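Local coordinates for tyrosine specific protein phosphatase (Trypanosoma cruzi, PDB 4AZ1) that probably removes phosphate groups from phosphotyrosine in protein substrates, at residues A[62-67]-A[107-113]; A[73-77]-A[103-107]. All coordinates share one frame; numbering follows the deposited sequence. Where two conformers were deposited one is given.

Contact 1 of 2, residues A[62-67]-A[107-113]; sequences YPQVTD and MLYEKKI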
# COMPACT_ATOMS: atom_id res chain seq x y z
N TYR A 62 10.46 7.59 13.20
CA TYR A 62 11.10 6.35 12.75
C TYR A 62 10.64 6.03 11.33
O TYR A 62 9.45 6.17 11.01
CB TYR A 62 10.78 5.19 13.70
CG TYR A 62 11.61 3.93 13.44
CD1 TYR A 62 12.89 3.80 13.98
CD2 TYR A 62 11.12 2.89 12.65
CE1 TYR A 62 13.66 2.66 13.74
CE2 TYR A 62 11.88 1.76 12.41
CZ TYR A 62 13.15 1.65 12.96
OH TYR A 62 13.91 0.52 12.72
N PRO A 63 11.56 5.57 10.47
CA PRO A 63 12.96 5.24 10.77
C PRO A 63 13.97 6.37 10.57
O PRO A 63 15.17 6.08 10.58
CB PRO A 63 13.26 4.15 9.73
CG PRO A 63 12.49 4.60 8.54
CD PRO A 63 11.19 5.17 9.10
N GLN A 64 13.52 7.61 10.39
CA GLN A 64 14.41 8.70 10.00
C GLN A 64 15.53 9.02 10.99
O GLN A 64 16.55 9.60 10.60
CB GLN A 64 13.60 9.97 9.69
CG GLN A 64 12.79 9.92 8.38
CD GLN A 64 11.54 9.04 8.47
OE1 GLN A 64 11.30 8.36 9.48
NE2 GLN A 64 10.75 9.05 7.40
N VAL A 65 15.36 8.64 12.25
CA VAL A 65 16.35 8.96 13.28
C VAL A 65 17.47 7.91 13.38
O VAL A 65 18.44 8.11 14.11
CB VAL A 65 15.69 9.17 14.65
CG1 VAL A 65 14.79 10.38 14.59
CG2 VAL A 65 14.90 7.93 15.06
N THR A 66 17.31 6.81 12.65
CA THR A 66 18.35 5.79 12.54
C THR A 66 19.28 6.07 11.35
O THR A 66 20.36 5.49 11.25
CB THR A 66 17.76 4.36 12.42
OG1 THR A 66 16.64 4.37 11.52
CG2 THR A 66 17.31 3.84 13.78
N ASP A 67 18.85 6.97 10.46
CA ASP A 67 19.63 7.34 9.28
C ASP A 67 20.96 7.98 9.66
O ASP A 67 21.00 9.14 10.08
CB ASP A 67 18.83 8.29 8.38
CG ASP A 67 17.53 7.69 7.89
OD1 ASP A 67 17.31 6.47 8.10
OD2 ASP A 67 16.73 8.43 7.27
N MET A 107 9.63 -0.65 5.37
CA MET A 107 10.28 -0.37 6.64
C MET A 107 10.62 -1.68 7.34
O MET A 107 11.75 -1.87 7.77
CB MET A 107 9.40 0.49 7.54
CG MET A 107 10.02 0.84 8.89
SD MET A 107 9.70 -0.40 10.18
CE MET A 107 7.90 -0.47 10.08
N LEU A 108 9.63 -2.57 7.46
CA LEU A 108 9.84 -3.86 8.11
C LEU A 108 11.00 -4.57 7.45
O LEU A 108 11.83 -5.19 8.12
CB LEU A 108 8.60 -4.73 7.99
CG LEU A 108 7.37 -4.28 8.76
CD1 LEU A 108 6.25 -5.31 8.58
CD2 LEU A 108 7.76 -4.12 10.23
N TYR A 109 11.04 -4.47 6.13
CA TYR A 109 12.02 -5.20 5.35
C TYR A 109 13.42 -4.60 5.47
O TYR A 109 14.38 -5.33 5.73
CB TYR A 109 11.61 -5.25 3.87
CG TYR A 109 12.56 -6.07 3.05
CD1 TYR A 109 12.48 -7.46 3.03
CD2 TYR A 109 13.57 -5.46 2.31
CE1 TYR A 109 13.36 -8.22 2.29
CE2 TYR A 109 14.46 -6.22 1.56
CZ TYR A 109 14.35 -7.59 1.55
OH TYR A 109 15.23 -8.35 0.81
N GLU A 110 13.54 -3.30 5.24
CA GLU A 110 14.84 -2.64 5.29
C GLU A 110 15.44 -2.65 6.70
O GLU A 110 16.65 -2.80 6.87
CB GLU A 110 14.74 -1.20 4.77
CG GLU A 110 16.09 -0.51 4.56
CD GLU A 110 16.16 0.86 5.20
OE1 GLU A 110 15.10 1.51 5.32
OE2 GLU A 110 17.27 1.29 5.59
N LYS A 111 14.58 -2.49 7.71
CA LYS A 111 15.05 -2.45 9.10
C LYS A 111 15.17 -3.84 9.72
O LYS A 111 15.65 -3.96 10.85
CB LYS A 111 14.13 -1.56 9.96
CG LYS A 111 14.26 -0.09 9.63
CD LYS A 111 15.70 0.36 9.81
CE LYS A 111 15.90 1.79 9.35
NZ LYS A 111 17.25 2.32 9.75
N LYS A 112 14.75 -4.87 8.98
CA LYS A 112 14.85 -6.25 9.45
C LYS A 112 14.08 -6.44 10.76
O LYS A 112 14.55 -7.09 11.70
CB LYS A 112 16.32 -6.68 9.64
CG LYS A 112 17.22 -6.46 8.41
CD LYS A 112 16.65 -7.11 7.16
CE LYS A 112 17.35 -6.62 5.89
NZ LYS A 112 16.59 -6.96 4.65
N ILE A 113 12.89 -5.86 10.83
CA ILE A 113 12.07 -5.97 12.02
C ILE A 113 11.68 -7.43 12.24
O ILE A 113 11.27 -8.12 11.30
CB ILE A 113 10.84 -5.06 11.91
CG1 ILE A 113 11.28 -3.59 11.84
CG2 ILE A 113 9.88 -5.29 13.08
CD1 ILE A 113 12.16 -3.15 13.02

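Contact 2 of 2, residues A[73-77]-A[103-107]; sequences TPYYI and DFLAM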
# COMPACT_ATOMS: atom_id res chain seq x y z
N THR A 73 15.52 8.50 3.77
CA THR A 73 14.53 7.44 3.90
C THR A 73 13.32 7.76 3.02
O THR A 73 12.61 8.73 3.26
CB THR A 73 14.04 7.21 5.35
OG1 THR A 73 15.16 6.86 6.19
CG2 THR A 73 13.04 6.06 5.38
N PRO A 74 13.11 6.93 1.99
CA PRO A 74 12.09 7.13 0.95
C PRO A 74 10.69 6.64 1.34
O PRO A 74 9.83 6.52 0.47
CB PRO A 74 12.62 6.29 -0.21
CG PRO A 74 13.34 5.16 0.46
CD PRO A 74 13.93 5.73 1.73
N TYR A 75 10.46 6.36 2.61
CA TYR A 75 9.11 6.00 3.01
C TYR A 75 8.72 6.63 4.33
O TYR A 75 9.57 7.05 5.11
CB TYR A 75 8.93 4.48 3.05
CG TYR A 75 10.00 3.77 3.82
CD1 TYR A 75 10.01 3.79 5.20
CD2 TYR A 75 11.01 3.07 3.17
CE1 TYR A 75 10.98 3.15 5.91
CE2 TYR A 75 11.99 2.42 3.87
CZ TYR A 75 11.97 2.46 5.25
OH TYR A 75 12.95 1.82 5.98
N TYR A 76 7.42 6.67 4.56
CA TYR A 76 6.89 7.32 5.74
C TYR A 76 5.96 6.38 6.47
O TYR A 76 5.02 5.81 5.88
CB TYR A 76 6.15 8.62 5.37
CG TYR A 76 5.33 9.20 6.51
CD1 TYR A 76 5.91 10.05 7.44
CD2 TYR A 76 3.97 8.91 6.65
CE1 TYR A 76 5.17 10.58 8.48
CE2 TYR A 76 3.23 9.44 7.69
CZ TYR A 76 3.83 10.28 8.59
OH TYR A 76 3.10 10.81 9.62
N ILE A 77 6.26 6.18 7.75
CA ILE A 77 5.28 5.63 8.64
C ILE A 77 5.04 6.70 9.72
O ILE A 77 5.98 7.41 10.12
CB ILE A 77 5.70 4.27 9.23
CG1 ILE A 77 6.80 4.44 10.28
CG2 ILE A 77 6.16 3.32 8.10
CD1 ILE A 77 6.84 3.29 11.29
N ASP A 103 4.99 1.50 2.25
CA ASP A 103 5.97 2.13 3.14
C ASP A 103 6.19 1.29 4.39
O ASP A 103 7.33 1.10 4.85
CB ASP A 103 5.48 3.51 3.57
CG ASP A 103 5.19 4.41 2.39
OD1 ASP A 103 4.21 4.15 1.65
OD2 ASP A 103 5.95 5.40 2.22
N PHE A 104 5.10 0.79 4.95
CA PHE A 104 5.17 0.06 6.21
C PHE A 104 5.97 -1.22 5.99
O PHE A 104 6.90 -1.53 6.75
CB PHE A 104 3.76 -0.23 6.70
CG PHE A 104 3.69 -0.98 8.02
CD1 PHE A 104 4.05 -0.37 9.21
CD2 PHE A 104 3.23 -2.29 8.05
CE1 PHE A 104 3.96 -1.06 10.42
CE2 PHE A 104 3.14 -2.99 9.26
CZ PHE A 104 3.50 -2.37 10.44
N LEU A 105 5.62 -1.96 4.94
CA LEU A 105 6.28 -3.23 4.65
C LEU A 105 7.75 -3.01 4.29
O LEU A 105 8.62 -3.82 4.65
CB LEU A 105 5.56 -3.98 3.52
CG LEU A 105 4.11 -4.38 3.82
CD1 LEU A 105 3.49 -5.22 2.68
CD2 LEU A 105 3.99 -5.12 5.13
N ALA A 106 8.01 -1.93 3.56
CA ALA A 106 9.38 -1.61 3.17
C ALA A 106 10.23 -1.34 4.40
O ALA A 106 11.41 -1.71 4.46
CB ALA A 106 9.41 -0.41 2.24
N MET A 107 9.63 -0.65 5.37
CA MET A 107 10.28 -0.37 6.64
C MET A 107 10.62 -1.68 7.34
O MET A 107 11.75 -1.87 7.77
CB MET A 107 9.40 0.49 7.54
CG MET A 107 10.02 0.84 8.89
SD MET A 107 9.70 -0.40 10.18
CE MET A 107 7.90 -0.47 10.08

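Contact 1 of 2, residues A[62-67]-A[107-113]
Lys111, near the end of helix 101-110, lays its side chain along the loop 62-67, and each of its atoms can be assigned a neighbour. CB starts beside the phenol oxygen of Tyr62. CG comes closest to it, with Lys111 CG and Tyr62 OH 3.2 Å apart, and the bend at chi2 (-58°) keeps CD near the same oxygen before the chain straightens. CE then passes Pro63, whose CB lies 3.6 Å from Lys111 CE. At the tip, Lys111 NZ donates a hydrogen bond of 2.8 Å to Thr66 OG1, the two side chains meeting end to end. A backbone bond from Thr66 N to Pro63 O closes the turn that presents this hydroxyl. Asp67 approaches the ammonium without forming a salt bridge; its carboxylate probably bonds to Thr73, though both residues are poorly ordered.

The Tyr62 ring is packed from two directions. Pro63, which follows Tyr62 through a cis peptide bond, sets CB over the centre of one face, 3.8 Å above the plane. Met107 SD lies in the ring plane, 5.1 Å from the centroid and 90° off the normal. This is an edge-on Met-aromatic contact. Across the helix end, Lys112 has positive phi (59°), and Ile113 N bonds to Leu108 O, the signature of a Schellman motif terminating the helix as the chain heads for strand 115-118.

Contact 2 of 2, residues A[73-77]-A[103-107]
Residues 73-77 run as an irregular, largely extended segment past helix 101-110, with the backbones closest at Tyr75 and Asp103, whose CA atoms are 5.0 Å apart. One hydrogen bond links the two segments: Tyr76 N donates to Asp103 OD2 over 3.0 Å, nearly straight at 164°. The N-H meets the anti side of this oxygen, 23° out of the carboxylate plane. Lys48 forms a salt bridge to the same oxygen, so a buried carboxylate is gripped by a main-chain amide and a charge.

In one of two conformers, Tyr75, with chi1 at 50°, carries its ring between its backbone N and carbonyl carbon and lays one face against the helix backbone. Met107 N stands 3.9 Å above that face, toward the rim, while Thr73 CG2 covers the opposite face. Tyr75 CE1 lies 3.5 Å from Met107 CB, and Tyr75 CD2 rests on the methyl of Ala106.

Ile77 CG2 sits 3.9 Å from Phe104 CA and near the phenyl edge, whereas Ile77 CD1 reaches Met107 CE at 4.1 Å. Ile77 and Phe104 both pack on Cys93, and Phe104 meets Tyr133 edge-to-face. The segment leads into edge strand 79-82, and Ile77 lies between helix 101-110 and strand 90-93.

Both contacts use helix 101-110 and share Met107; their centres are 8 Å apart. In chain order come 62-67, 73-77, 103-107 and 107-113, so contact 2 lies within the span bracketed by contact 1: the earlier loop segment meets the end of the helix and the later one its middle. Residues 68-71, between the loop segments, are not modelled. Packing of Tyr62 O on Ile77 CG1, 3.3 Å apart, joins the two loop segments directly. Together the contacts place the long connection between helix 40-44 and strand 79-82 against a helix that leads from strand 90-93 to strand 115-118 of the central mixed sheet, within the phosphatase family region.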